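Peptidase M16 domain protein (Alicyclobacillus acidocaldarius subsp. acidocaldarius DSM 446, PDB 4XEA) is a putative M16-family metallopeptidase that probably hydrolyses peptide bonds at a metal site, occupied in this crystal by nickel. Local coordinates at residues 37-42 and 90-95; 53-59 and 180-184; 242-248 and 417-423; 299-305 and 317-321. All blocks are in the same frame, centred on the assembly; numbering follows the deposited sequence.

Interaction 1. Residues 37-42 and 90-95; sequences TRYGSV and TTFDHT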
loop_
_atom_site.group_PDB
_atom_site.type_symbol
_atom_site.label_atom_id
_atom_site.label_comp_id
_atom_site.label_asym_id
_atom_site.label_seq_id
_atom_site.Cartn_x
_atom_site.Cartn_y
_atom_site.Cartn_z
ATOM N N THR A 37 -17.573 10.699 -11.797
ATOM C CA THR A 37 -18.006 11.629 -12.849
ATOM C C THR A 37 -16.864 11.921 -13.810
ATOM O O THR A 37 -15.710 12.043 -13.397
ATOM C CB THR A 37 -18.555 12.953 -12.274
ATOM O OG1 THR A 37 -18.854 13.867 -13.334
ATOM C CG2 THR A 37 -17.535 13.564 -11.344
ATOM N N ARG A 38 -17.206 12.000 -15.102
ATOM C CA ARG A 38 -16.278 12.449 -16.156
ATOM C C ARG A 38 -16.079 13.983 -16.096
ATOM O O ARG A 38 -16.522 14.744 -16.988
ATOM C CB ARG A 38 -16.811 12.037 -17.518
ATOM C CG ARG A 38 -15.826 12.151 -18.645
ATOM C CD ARG A 38 -16.433 11.754 -19.996
ATOM N NE ARG A 38 -16.887 10.351 -20.132
ATOM C CZ ARG A 38 -18.140 9.904 -19.977
ATOM N NH1 ARG A 38 -19.123 10.712 -19.582
ATOM N NH2 ARG A 38 -18.401 8.609 -20.191
ATOM N N TYR A 39 -15.371 14.389 -15.062
ATOM C CA TYR A 39 -15.083 15.781 -14.738
ATOM C C TYR A 39 -13.906 15.784 -13.781
ATOM O O TYR A 39 -13.945 15.133 -12.718
ATOM C CB TYR A 39 -16.279 16.420 -14.070
ATOM C CG TYR A 39 -16.067 17.870 -13.661
ATOM C CD1 TYR A 39 -15.561 18.802 -14.556
ATOM C CD2 TYR A 39 -16.393 18.307 -12.390
ATOM C CE1 TYR A 39 -15.375 20.125 -14.208
ATOM C CE2 TYR A 39 -16.223 19.647 -12.022
ATOM C CZ TYR A 39 -15.739 20.546 -12.945
ATOM O OH TYR A 39 -15.592 21.860 -12.607
ATOM N N GLY A 40 -12.837 16.495 -14.121
ATOM C CA GLY A 40 -11.705 16.602 -13.201
ATOM C C GLY A 40 -11.027 17.933 -13.281
ATOM O O GLY A 40 -11.586 18.873 -13.841
ATOM N N SER A 41 -9.793 17.989 -12.774
ATOM C CA SER A 41 -9.068 19.256 -12.631
ATOM C C SER A 41 -8.790 19.943 -13.955
ATOM O O SER A 41 -8.678 21.187 -13.981
ATOM C CB SER A 41 -7.746 19.089 -11.848
ATOM O OG SER A 41 -6.801 18.255 -12.527
ATOM N N VAL A 42 -8.678 19.175 -15.041
ATOM C CA VAL A 42 -8.303 19.771 -16.310
ATOM C C VAL A 42 -9.469 20.339 -17.116
ATOM O O VAL A 42 -9.238 20.989 -18.122
ATOM C CB VAL A 42 -7.406 18.881 -17.192
ATOM C CG1 VAL A 42 -6.089 18.512 -16.419
ATOM C CG2 VAL A 42 -8.160 17.673 -17.755
ATOM N N THR A 90 -10.116 13.509 -6.386
ATOM C CA THR A 90 -10.186 14.192 -7.677
ATOM C C THR A 90 -8.877 13.958 -8.400
ATOM O O THR A 90 -7.779 14.036 -7.783
ATOM C CB THR A 90 -10.326 15.681 -7.455
ATOM O OG1 THR A 90 -11.414 15.907 -6.553
ATOM C CG2 THR A 90 -10.571 16.414 -8.770
ATOM N N THR A 91 -8.974 13.625 -9.680
ATOM C CA THR A 91 -7.779 13.522 -10.529
ATOM C C THR A 91 -7.960 14.407 -11.770
ATOM O O THR A 91 -8.838 15.286 -11.802
ATOM C CB THR A 91 -7.321 12.069 -10.843
ATOM O OG1 THR A 91 -6.034 12.135 -11.503
ATOM C CG2 THR A 91 -8.294 11.310 -11.748
ATOM N N PHE A 92 -7.098 14.227 -12.766
ATOM C CA PHE A 92 -7.073 15.148 -13.902
ATOM C C PHE A 92 -8.389 15.194 -14.630
ATOM O O PHE A 92 -8.828 16.268 -15.083
ATOM C CB PHE A 92 -5.948 14.750 -14.868
ATOM C CG PHE A 92 -4.601 14.808 -14.249
ATOM C CD1 PHE A 92 -4.123 16.014 -13.716
ATOM C CD2 PHE A 92 -3.813 13.689 -14.163
ATOM C CE1 PHE A 92 -2.876 16.092 -13.121
ATOM C CE2 PHE A 92 -2.529 13.786 -13.589
ATOM C CZ PHE A 92 -2.091 14.989 -13.059
ATOM N N ASP A 93 -8.992 14.025 -14.821
ATOM C CA ASP A 93 -10.130 13.894 -15.712
ATOM C C ASP A 93 -11.344 13.176 -15.127
ATOM O O ASP A 93 -12.325 12.890 -15.856
ATOM C CB ASP A 93 -9.711 13.230 -17.048
ATOM C CG ASP A 93 -9.105 11.834 -16.872
ATOM O OD1 ASP A 93 -9.032 11.325 -15.732
ATOM O OD2 ASP A 93 -8.665 11.251 -17.883
ATOM N N HIS A 94 -11.290 12.855 -13.838
ATOM C CA HIS A 94 -12.494 12.372 -13.157
ATOM C C HIS A 94 -12.409 12.658 -11.661
ATOM O O HIS A 94 -11.327 12.967 -11.111
ATOM C CB HIS A 94 -12.767 10.870 -13.462
ATOM C CG HIS A 94 -11.798 9.912 -12.824
ATOM N ND1 HIS A 94 -10.641 9.482 -13.450
ATOM C CD2 HIS A 94 -11.824 9.291 -11.618
ATOM C CE1 HIS A 94 -9.999 8.637 -12.648
ATOM N NE2 HIS A 94 -10.710 8.488 -11.541
ATOM N N THR A 95 -13.589 12.640 -11.032
ATOM C CA THR A 95 -13.749 12.697 -9.590
ATOM C C THR A 95 -14.526 11.450 -9.180
ATOM O O THR A 95 -15.535 11.081 -9.826
ATOM C CB THR A 95 -14.554 13.958 -9.136
ATOM O OG1 THR A 95 -14.068 15.137 -9.795
ATOM C CG2 THR A 95 -14.452 14.154 -7.629
#
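T37 and T95 pair at the end of two antiparallel strands: T37 N gives a nearly straight hydrogen bond to T95 O (2.9 Å), and T95 N returns a longer one to T37 O (3.2 Å). Their side chains lie side by side and point the same way, with T37 CG2 resting 3.7 Å from T95 CB. A chi1 of -47° sets the T95 hydroxyl next to its own backbone N, where OG1 donates to Y39 O at 2.9 Å, tilted 29° from the carbonyl plane. T37 OG1 instead bonds F188 O. Strands 31-37 and 95-101 are neighbours in the mixed sheet of the metal-binding half of this M16 fold, and here the chain leaves strand 31-37 through an inverse gamma turn centred on R38. Beyond the turn, F92 O accepts V42 N (2.9 Å) and T91 O accepts S41 N (3.0 Å), tying the two loops together. The F92 side chain crosses that of V42, CB meeting V42 CG1 at 4.1 Å and CD1 lying 3.7 Å from S41 OG, while its ring meets F313 edge-to-face. T90 OG1 bonds E64, in sequence between nickel ligands H61 and H65.

Interaction 2. Residues 53-59 and 180-184; sequences HEMPDGI and QLLLC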
loop_
_atom_site.group_PDB
_atom_site.type_symbol
_atom_site.label_atom_id
_atom_site.label_comp_id
_atom_site.label_asym_id
_atom_site.label_seq_id
_atom_site.Cartn_x
_atom_site.Cartn_y
_atom_site.Cartn_z
ATOM N N HIS A 53 -17.836 28.737 -21.086
ATOM C CA HIS A 53 -17.364 29.080 -19.753
ATOM C C HIS A 53 -15.872 28.781 -19.592
ATOM O O HIS A 53 -15.344 27.789 -20.119
ATOM C CB HIS A 53 -18.152 28.308 -18.715
ATOM C CG HIS A 53 -19.626 28.547 -18.766
ATOM N ND1 HIS A 53 -20.218 29.689 -18.262
ATOM C CD2 HIS A 53 -20.637 27.768 -19.214
ATOM C CE1 HIS A 53 -21.529 29.603 -18.406
ATOM N NE2 HIS A 53 -21.808 28.455 -19.001
ATOM N N GLU A 54 -15.200 29.676 -18.884
ATOM C CA GLU A 54 -13.842 29.475 -18.452
ATOM C C GLU A 54 -13.767 29.694 -16.937
ATOM O O GLU A 54 -14.029 30.782 -16.437
ATOM C CB GLU A 54 -12.909 30.434 -19.165
ATOM C CG GLU A 54 -11.456 30.145 -18.832
ATOM C CD GLU A 54 -10.555 30.174 -20.054
ATOM O OE1 GLU A 54 -9.418 30.677 -19.921
ATOM O OE2 GLU A 54 -10.989 29.700 -21.138
HETATM N N MSE A 55 -13.433 28.628 -16.223
HETATM C CA MSE A 55 -13.516 28.631 -14.786
HETATM C C MSE A 55 -12.166 28.893 -14.190
HETATM O O MSE A 55 -11.147 28.616 -14.818
HETATM C CB MSE A 55 -13.966 27.269 -14.283
HETATM C CG MSE A 55 -15.345 26.856 -14.692
HETATM SE SE MSE A 55 -16.752 27.899 -13.850
HETATM C CE MSE A 55 -17.073 29.226 -15.193
ATOM N N PRO A 56 -12.150 29.356 -12.926
ATOM C CA PRO A 56 -10.922 29.308 -12.165
ATOM C C PRO A 56 -10.546 27.879 -11.897
ATOM O O PRO A 56 -11.431 27.020 -11.747
ATOM C CB PRO A 56 -11.295 29.984 -10.827
ATOM C CG PRO A 56 -12.573 30.685 -11.082
ATOM C CD PRO A 56 -13.270 29.894 -12.133
ATOM N N ASP A 57 -9.246 27.610 -11.826
ATOM C CA ASP A 57 -8.789 26.283 -11.499
ATOM C C ASP A 57 -9.197 25.888 -10.088
ATOM O O ASP A 57 -9.239 26.726 -9.187
ATOM C CB ASP A 57 -7.277 26.190 -11.701
ATOM C CG ASP A 57 -6.901 26.130 -13.183
ATOM O OD1 ASP A 57 -7.627 25.469 -13.965
ATOM O OD2 ASP A 57 -5.902 26.754 -13.569
ATOM N N GLY A 58 -9.519 24.607 -9.903
ATOM C CA GLY A 58 -9.794 24.098 -8.568
ATOM C C GLY A 58 -11.192 23.581 -8.351
ATOM O O GLY A 58 -11.472 23.072 -7.278
ATOM N N ILE A 59 -12.080 23.667 -9.346
ATOM C CA ILE A 59 -13.493 23.438 -9.069
ATOM C C ILE A 59 -13.845 21.997 -8.843
ATOM O O ILE A 59 -14.580 21.731 -7.890
ATOM C CB ILE A 59 -14.467 24.117 -10.086
ATOM C CG1 ILE A 59 -14.350 25.638 -9.909
ATOM C CG2 ILE A 59 -15.934 23.702 -9.790
ATOM C CD1 ILE A 59 -15.275 26.465 -10.814
ATOM N N GLN A 180 -20.493 29.582 -9.799
ATOM C CA GLN A 180 -19.630 28.710 -10.596
ATOM C C GLN A 180 -19.646 27.273 -10.124
ATOM O O GLN A 180 -19.737 26.351 -10.927
ATOM C CB GLN A 180 -18.215 29.225 -10.545
ATOM C CG GLN A 180 -18.046 30.499 -11.332
ATOM C CD GLN A 180 -16.698 31.140 -11.090
ATOM O OE1 GLN A 180 -16.048 30.875 -10.079
ATOM N NE2 GLN A 180 -16.291 32.019 -11.999
ATOM N N LEU A 181 -19.552 27.076 -8.815
ATOM C CA LEU A 181 -19.561 25.728 -8.274
ATOM C C LEU A 181 -20.860 25.037 -8.662
ATOM O O LEU A 181 -20.861 23.864 -9.036
ATOM C CB LEU A 181 -19.416 25.748 -6.743
ATOM C CG LEU A 181 -18.048 26.031 -6.139
ATOM C CD1 LEU A 181 -18.150 26.366 -4.606
ATOM C CD2 LEU A 181 -17.091 24.842 -6.392
ATOM N N LEU A 182 -21.964 25.772 -8.550
ATOM C CA LEU A 182 -23.282 25.225 -8.831
ATOM C C LEU A 182 -23.432 24.920 -10.327
ATOM O O LEU A 182 -24.009 23.890 -10.702
ATOM C CB LEU A 182 -24.399 26.173 -8.355
ATOM C CG LEU A 182 -24.667 26.239 -6.843
ATOM C CD1 LEU A 182 -25.927 27.028 -6.550
ATOM C CD2 LEU A 182 -24.766 24.849 -6.236
ATOM N N LEU A 183 -22.880 25.782 -11.165
ATOM C CA LEU A 183 -22.911 25.556 -12.612
ATOM C C LEU A 183 -22.164 24.264 -12.939
ATOM O O LEU A 183 -22.687 23.395 -13.635
ATOM C CB LEU A 183 -22.264 26.711 -13.350
ATOM C CG LEU A 183 -21.949 26.377 -14.817
ATOM C CD1 LEU A 183 -23.259 26.364 -15.630
ATOM C CD2 LEU A 183 -20.971 27.372 -15.356
ATOM N N CYS A 184 -20.944 24.128 -12.415
ATOM C CA CYS A 184 -20.151 22.942 -12.697
ATOM C C CYS A 184 -20.804 21.708 -12.142
ATOM O O CYS A 184 -20.803 20.691 -12.810
ATOM C CB CYS A 184 -18.711 23.092 -12.212
ATOM S SG CYS A 184 -17.887 24.368 -13.093
#
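Two branches of I59 reach helix 178-188. CD1 crosses the Q180 side chain at about a right angle, 4.0 Å from Q180 CB, and CG2 is gripped by the helix on two sides, 3.7 Å from C184 CB and 3.8 Å from L181 CD2. Selenomethionine M55 bends at chi2 (-69°), which lays its SE 3.8 Å from both C184 SG and Q180 CG as it slides past the Q180 side chain. Beyond CG the extended arm of Q180 carries its amide to the P56 ring, OE1 lying 3.6 Å from P56 CD. At the other end of the contact L183 CD2 sits over the centre of one H53 ring face, a CH-pi contact of 3.7 Å to the centroid and only 3° off the normal. No hydrogen bond joins the two segments. G58 is the N-cap of helix 59-66, which carries the inverted zinc-binding motif HxxEH of M16 peptidases and supplies H61 and H65 to the nickel, so the contact sets helix 178-188 against the start of the metal-binding helix. In the next shell, T177 N holds Q180 OE1. F46 of strand 45-48 meets the H53 ring with planes at about 45° and touches M55, L183 and C184.

Interaction 3. Residues 242-248 and 417-423; sequences HWMHFPV and VSAVLPS. Unlike the reference sequence in segment 417-423: L421 (reference Val).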
loop_
_atom_site.group_PDB
_atom_site.type_symbol
_atom_site.label_atom_id
_atom_site.label_comp_id
_atom_site.label_asym_id
_atom_site.label_seq_id
_atom_site.Cartn_x
_atom_site.Cartn_y
_atom_site.Cartn_z
ATOM N N HIS A 242 15.496 21.682 -16.128
ATOM C CA HIS A 242 15.259 22.485 -14.949
ATOM C C HIS A 242 15.953 21.834 -13.743
ATOM O O HIS A 242 16.086 20.592 -13.660
ATOM C CB HIS A 242 13.756 22.679 -14.723
ATOM C CG HIS A 242 13.424 23.593 -13.582
ATOM N ND1 HIS A 242 13.501 24.967 -13.683
ATOM C CD2 HIS A 242 13.039 23.332 -12.308
ATOM C CE1 HIS A 242 13.167 25.514 -12.523
ATOM N NE2 HIS A 242 12.900 24.544 -11.668
ATOM N N TRP A 243 16.484 22.671 -12.872
ATOM C CA TRP A 243 16.898 22.218 -11.542
ATOM C C TRP A 243 16.513 23.279 -10.541
ATOM O O TRP A 243 16.314 24.460 -10.883
ATOM C CB TRP A 243 18.395 21.892 -11.454
ATOM C CG TRP A 243 19.298 23.019 -11.972
ATOM C CD1 TRP A 243 19.852 23.113 -13.219
ATOM C CD2 TRP A 243 19.675 24.197 -11.274
ATOM N NE1 TRP A 243 20.586 24.271 -13.333
ATOM C CE2 TRP A 243 20.505 24.951 -12.144
ATOM C CE3 TRP A 243 19.452 24.668 -9.975
ATOM C CZ2 TRP A 243 21.012 26.148 -11.790
ATOM C CZ3 TRP A 243 19.972 25.858 -9.618
ATOM C CH2 TRP A 243 20.765 26.594 -10.513
HETATM N N MSE A 244 16.384 22.847 -9.274
HETATM C CA MSE A 244 16.151 23.776 -8.210
HETATM C C MSE A 244 16.635 23.142 -6.918
HETATM O O MSE A 244 16.872 21.933 -6.864
HETATM C CB MSE A 244 14.670 24.123 -8.160
HETATM C CG MSE A 244 13.782 22.932 -7.914
HETATM SE SE MSE A 244 12.086 23.485 -7.147
HETATM C CE MSE A 244 12.612 24.850 -5.848
ATOM N N HIS A 245 16.823 23.988 -5.918
ATOM C CA HIS A 245 17.241 23.553 -4.600
ATOM C C HIS A 245 16.035 23.549 -3.655
ATOM O O HIS A 245 15.171 24.431 -3.717
ATOM C CB HIS A 245 18.341 24.448 -4.060
ATOM C CG HIS A 245 19.665 24.245 -4.731
ATOM N ND1 HIS A 245 20.085 25.018 -5.788
ATOM C CD2 HIS A 245 20.665 23.360 -4.494
ATOM C CE1 HIS A 245 21.287 24.627 -6.169
ATOM N NE2 HIS A 245 21.664 23.624 -5.399
ATOM N N PHE A 246 16.004 22.540 -2.792
ATOM C CA PHE A 246 14.895 22.331 -1.852
ATOM C C PHE A 246 15.452 21.596 -0.629
ATOM O O PHE A 246 16.412 20.829 -0.769
ATOM C CB PHE A 246 13.798 21.503 -2.530
ATOM C CG PHE A 246 12.384 21.936 -2.188
ATOM C CD1 PHE A 246 11.943 23.226 -2.478
ATOM C CD2 PHE A 246 11.489 21.046 -1.600
ATOM C CE1 PHE A 246 10.627 23.626 -2.176
ATOM C CE2 PHE A 246 10.170 21.434 -1.288
ATOM C CZ PHE A 246 9.740 22.724 -1.582
ATOM N N PRO A 247 14.889 21.859 0.578
ATOM C CA PRO A 247 15.222 21.076 1.790
ATOM C C PRO A 247 14.879 19.582 1.658
ATOM O O PRO A 247 13.834 19.131 2.134
ATOM C CB PRO A 247 14.372 21.755 2.863
ATOM C CG PRO A 247 14.362 23.180 2.449
ATOM C CD PRO A 247 14.172 23.100 0.943
ATOM N N VAL A 248 15.743 18.849 0.956
ATOM C CA VAL A 248 15.602 17.402 0.697
ATOM C C VAL A 248 16.941 16.904 1.154
ATOM O O VAL A 248 17.899 17.666 1.168
ATOM C CB VAL A 248 15.452 17.025 -0.792
ATOM C CG1 VAL A 248 14.046 17.274 -1.303
ATOM C CG2 VAL A 248 16.499 17.749 -1.659
ATOM N N VAL A 417 14.165 17.052 -18.568
ATOM C CA VAL A 417 14.998 16.447 -17.510
ATOM C C VAL A 417 14.994 17.437 -16.361
ATOM O O VAL A 417 15.426 18.585 -16.556
ATOM C CB VAL A 417 16.457 16.192 -17.936
ATOM C CG1 VAL A 417 17.264 15.422 -16.858
ATOM C CG2 VAL A 417 16.546 15.443 -19.241
ATOM N N SER A 418 14.557 17.013 -15.170
ATOM C CA SER A 418 14.470 17.944 -14.053
ATOM C C SER A 418 14.947 17.347 -12.731
ATOM O O SER A 418 14.738 16.158 -12.475
ATOM C CB SER A 418 13.045 18.474 -13.938
ATOM O OG SER A 418 12.200 17.480 -13.413
ATOM N N ALA A 419 15.558 18.180 -11.887
ATOM C CA ALA A 419 16.185 17.724 -10.658
ATOM C C ALA A 419 15.824 18.652 -9.493
ATOM O O ALA A 419 15.606 19.866 -9.653
ATOM C CB ALA A 419 17.729 17.656 -10.827
ATOM N N VAL A 420 15.767 18.057 -8.312
ATOM C CA VAL A 420 15.636 18.807 -7.067
ATOM C C VAL A 420 16.883 18.471 -6.314
ATOM O O VAL A 420 17.201 17.288 -6.176
ATOM C CB VAL A 420 14.394 18.369 -6.247
ATOM C CG1 VAL A 420 14.304 19.172 -4.953
ATOM C CG2 VAL A 420 13.149 18.552 -7.081
ATOM N N LEU A 421 17.588 19.498 -5.848
ATOM C CA LEU A 421 18.924 19.360 -5.300
ATOM C C LEU A 421 18.909 19.785 -3.827
ATOM O O LEU A 421 18.210 20.727 -3.456
ATOM C CB LEU A 421 19.913 20.225 -6.099
ATOM C CG LEU A 421 19.945 20.015 -7.628
ATOM C CD1 LEU A 421 20.924 20.993 -8.289
ATOM C CD2 LEU A 421 20.331 18.578 -7.969
ATOM N N PRO A 422 19.681 19.103 -2.976
ATOM C CA PRO A 422 19.603 19.492 -1.564
ATOM C C PRO A 422 20.002 20.954 -1.338
ATOM O O PRO A 422 21.032 21.387 -1.856
ATOM C CB PRO A 422 20.593 18.542 -0.890
ATOM C CG PRO A 422 20.622 17.352 -1.780
ATOM C CD PRO A 422 20.426 17.849 -3.172
ATOM N N SER A 423 19.176 21.707 -0.611
ATOM C CA SER A 423 19.566 23.037 -0.105
ATOM C C SER A 423 20.751 22.915 0.835
ATOM O O SER A 423 20.827 21.958 1.615
ATOM C CB SER A 423 18.427 23.700 0.682
ATOM O OG SER A 423 17.558 24.381 -0.192
ATOM O OXT SER A 423 21.635 23.777 0.864
#
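Chi1 angles of -73° for H245 and -54° for L421 set both side chains beside their own backbone N, where they meet on one face of the sheet. They cross at a slant, H245 CD2 lying 3.6 Å from L421 CB, and the same CD2 edge of the imidazole faces P422 O in the ring plane at 3.3 Å. L421 is a valine in the reference sequence; its CD1 also reaches W243 CB at 4.1 Å. On the other face V420, with chi1 at 180°, places CG1 opposite its backbone N, where it meets F246 CB in a close approach of 3.4 Å and also touches V248 CG1. This face packs on helix 144-156, where A148 touches V420 and R147 touches F246.

The backbones run parallel and exchange six hydrogen bonds, alternating from V417 O through to S423 N. The shortest, L421 N to M244 O at 2.7 Å, lies nearly along the C=O axis, as does the next, F246 N to L421 O at 2.9 Å. At the C-terminus the pattern distorts: S423 N approaches F246 O from above the carbonyl plane and not on a lone pair, just where P247 makes an inverse gamma turn. V248 O is buried against P422 CB at 3.5 Å and has no polar partner in the model. Here the last strand of the chain, 415-422, lies between edge strand 241-246, to which it is parallel, and strand 252-258, to which it is antiparallel, completing the mixed sheet of the second half of the M16 fold.

Interaction 4. Residues 299-305 and 317-321; sequences VDKGFSA and LVGGN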
loop_
_atom_site.group_PDB
_atom_site.type_symbol
_atom_site.label_atom_id
_atom_site.label_comp_id
_atom_site.label_asym_id
_atom_site.label_seq_id
_atom_site.Cartn_x
_atom_site.Cartn_y
_atom_site.Cartn_z
ATOM N N VAL A 299 20.641 4.717 -8.166
ATOM C CA VAL A 299 19.236 4.727 -7.758
ATOM C C VAL A 299 19.020 3.902 -6.478
ATOM O O VAL A 299 19.928 3.212 -6.021
ATOM C CB VAL A 299 18.320 4.117 -8.853
ATOM C CG1 VAL A 299 18.382 4.945 -10.150
ATOM C CG2 VAL A 299 18.699 2.669 -9.117
ATOM N N ASP A 300 17.814 3.970 -5.908
ATOM C CA ASP A 300 17.389 3.023 -4.865
ATOM C C ASP A 300 16.127 2.293 -5.341
ATOM O O ASP A 300 15.704 2.483 -6.480
ATOM C CB ASP A 300 17.210 3.699 -3.481
ATOM C CG ASP A 300 16.175 4.826 -3.478
ATOM O OD1 ASP A 300 15.157 4.739 -4.173
ATOM O OD2 ASP A 300 16.383 5.815 -2.747
ATOM N N LYS A 301 15.536 1.454 -4.491
ATOM C CA LYS A 301 14.344 0.666 -4.881
ATOM C C LYS A 301 13.051 1.444 -5.102
ATOM O O LYS A 301 12.064 0.864 -5.568
ATOM C CB LYS A 301 14.069 -0.455 -3.861
ATOM C CG LYS A 301 14.881 -1.708 -4.102
ATOM C CD LYS A 301 16.123 -1.803 -3.199
ATOM C CE LYS A 301 16.740 -3.207 -3.250
ATOM N NZ LYS A 301 17.992 -3.335 -2.446
ATOM N N GLY A 302 13.040 2.730 -4.761
ATOM C CA GLY A 302 11.908 3.621 -5.076
ATOM C C GLY A 302 11.952 4.211 -6.491
ATOM O O GLY A 302 11.050 4.922 -6.906
ATOM N N PHE A 303 13.009 3.912 -7.234
ATOM C CA PHE A 303 13.089 4.261 -8.650
ATOM C C PHE A 303 11.874 3.690 -9.368
ATOM O O PHE A 303 11.528 2.553 -9.141
ATOM C CB PHE A 303 14.351 3.654 -9.249
ATOM C CG PHE A 303 14.585 4.028 -10.687
ATOM C CD1 PHE A 303 15.030 5.303 -11.015
ATOM C CD2 PHE A 303 14.378 3.099 -11.711
ATOM C CE1 PHE A 303 15.273 5.664 -12.338
ATOM C CE2 PHE A 303 14.623 3.447 -13.062
ATOM C CZ PHE A 303 15.064 4.734 -13.373
ATOM N N SER A 304 11.243 4.460 -10.247
ATOM C CA SER A 304 10.059 3.954 -10.952
ATOM C C SER A 304 9.847 4.643 -12.294
ATOM O O SER A 304 10.369 5.725 -12.523
ATOM C CB SER A 304 8.798 4.121 -10.097
ATOM O OG SER A 304 8.498 5.496 -9.998
ATOM N N ALA A 305 9.092 3.983 -13.165
ATOM C CA ALA A 305 8.729 4.509 -14.470
ATOM C C ALA A 305 7.215 4.333 -14.562
ATOM O O ALA A 305 6.695 3.227 -14.312
ATOM C CB ALA A 305 9.403 3.757 -15.555
ATOM N N LEU A 317 6.924 9.441 -17.050
ATOM C CA LEU A 317 7.847 9.884 -16.013
ATOM C C LEU A 317 8.714 8.750 -15.492
ATOM O O LEU A 317 8.200 7.649 -15.177
ATOM C CB LEU A 317 7.072 10.349 -14.795
ATOM C CG LEU A 317 6.202 11.574 -14.922
ATOM C CD1 LEU A 317 5.662 11.870 -13.477
ATOM C CD2 LEU A 317 7.014 12.751 -15.500
ATOM N N VAL A 318 10.006 9.014 -15.346
ATOM C CA VAL A 318 10.938 8.043 -14.801
ATOM C C VAL A 318 11.855 8.759 -13.836
ATOM O O VAL A 318 12.332 9.863 -14.130
ATOM C CB VAL A 318 11.818 7.415 -15.916
ATOM C CG1 VAL A 318 12.822 6.383 -15.334
ATOM C CG2 VAL A 318 10.945 6.769 -16.996
ATOM N N GLY A 319 12.154 8.126 -12.714
ATOM C CA GLY A 319 13.162 8.682 -11.810
ATOM C C GLY A 319 12.926 8.317 -10.370
ATOM O O GLY A 319 12.269 7.328 -10.069
ATOM N N GLY A 320 13.485 9.112 -9.478
ATOM C CA GLY A 320 13.393 8.848 -8.045
ATOM C C GLY A 320 14.601 9.500 -7.409
ATOM O O GLY A 320 15.174 10.458 -7.977
ATOM N N ASN A 321 14.995 8.983 -6.242
ATOM C CA ASN A 321 16.188 9.440 -5.555
ATOM C C ASN A 321 17.429 9.157 -6.414
ATOM O O ASN A 321 17.562 8.072 -7.001
ATOM C CB ASN A 321 16.368 8.727 -4.204
ATOM C CG ASN A 321 15.286 9.083 -3.186
ATOM O OD1 ASN A 321 14.660 10.137 -3.251
ATOM N ND2 ASN A 321 15.077 8.183 -2.224
HETATM O O HOH W 1 15.989 6.056 -7.302
HETATM O O HOH W 2 13.783 6.525 -5.271
HETATM O O HOH W 3 10.145 6.986 -8.041
HETATM O O HOH W 4 7.543 7.824 -11.997
#
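An antiparallel hydrogen-bonded pair joins S304 to G319, S304 N to G319 O at 3.1 Å and G319 N to S304 O at 3.0 Å, and A305 follows opposite V318 as a non-hydrogen-bonded pair. On the apolar face A305 CB meets V318 CG2 at 3.7 Å. V318 CG1 points to the ring of F303, whose chi1 of -176° swings it back along the partner strand until CZ is 3.4 Å away and CE1 lies near G319 CA. Helix 265-283 backs this cluster, F283 touching both A305 and V318. The two strands are the arms of the hairpin 304-309/314-321, whose strand 304-309 is an outermost strand of the mixed sheet in the second half of the M16 fold. G319 and G320 follow V318, with backbone angles that would jam a CB against the preceding carbonyl oxygen, and F303 CA makes a CA-H...O approach to G319 O at 3.5 Å.

Where the strands part, the type I turn from D300 to F303 is fixed by D300, whose OD1 accepts G302 N at 3.0 Å in an Asx turn. Its other oxygen, OD2, uses the syn lone pair to take N321 ND2 at 2.8 Å. That bond is fairly straight (161°) and lies close to the amide plane, though carboxylate and amide are turned 84° from each other. Water links the segments here: one molecule accepts from D300 N and donates to N321 O at 2.6 Å, a second joins D300 OD1 to N321 N, and a third donates to both G302 O and G319 O while accepting from S304 OG.

Overall arrangement
Interactions 1 and 2 belong to the metal-binding half and touch each other, Y39 of the first packing its OH on I59 and C184 of the second. Interactions 3 and 4 share the five-stranded mixed sheet, at its opposite edges, with 4 nested inside the loop that 3 closes. Interaction 1 is the most buried, joining strand ends and the loops beyond them by backbone and hydroxyl bonds near the nickel; interaction 2 is partly buried and has no hydrogen bond between its segments. Interaction 3, a parallel pair with several exposed residues, includes P247, which meets Q249 of the second subunit. Interaction 4 is antiparallel, its open end bridged by water and by a carboxylate-amide bond.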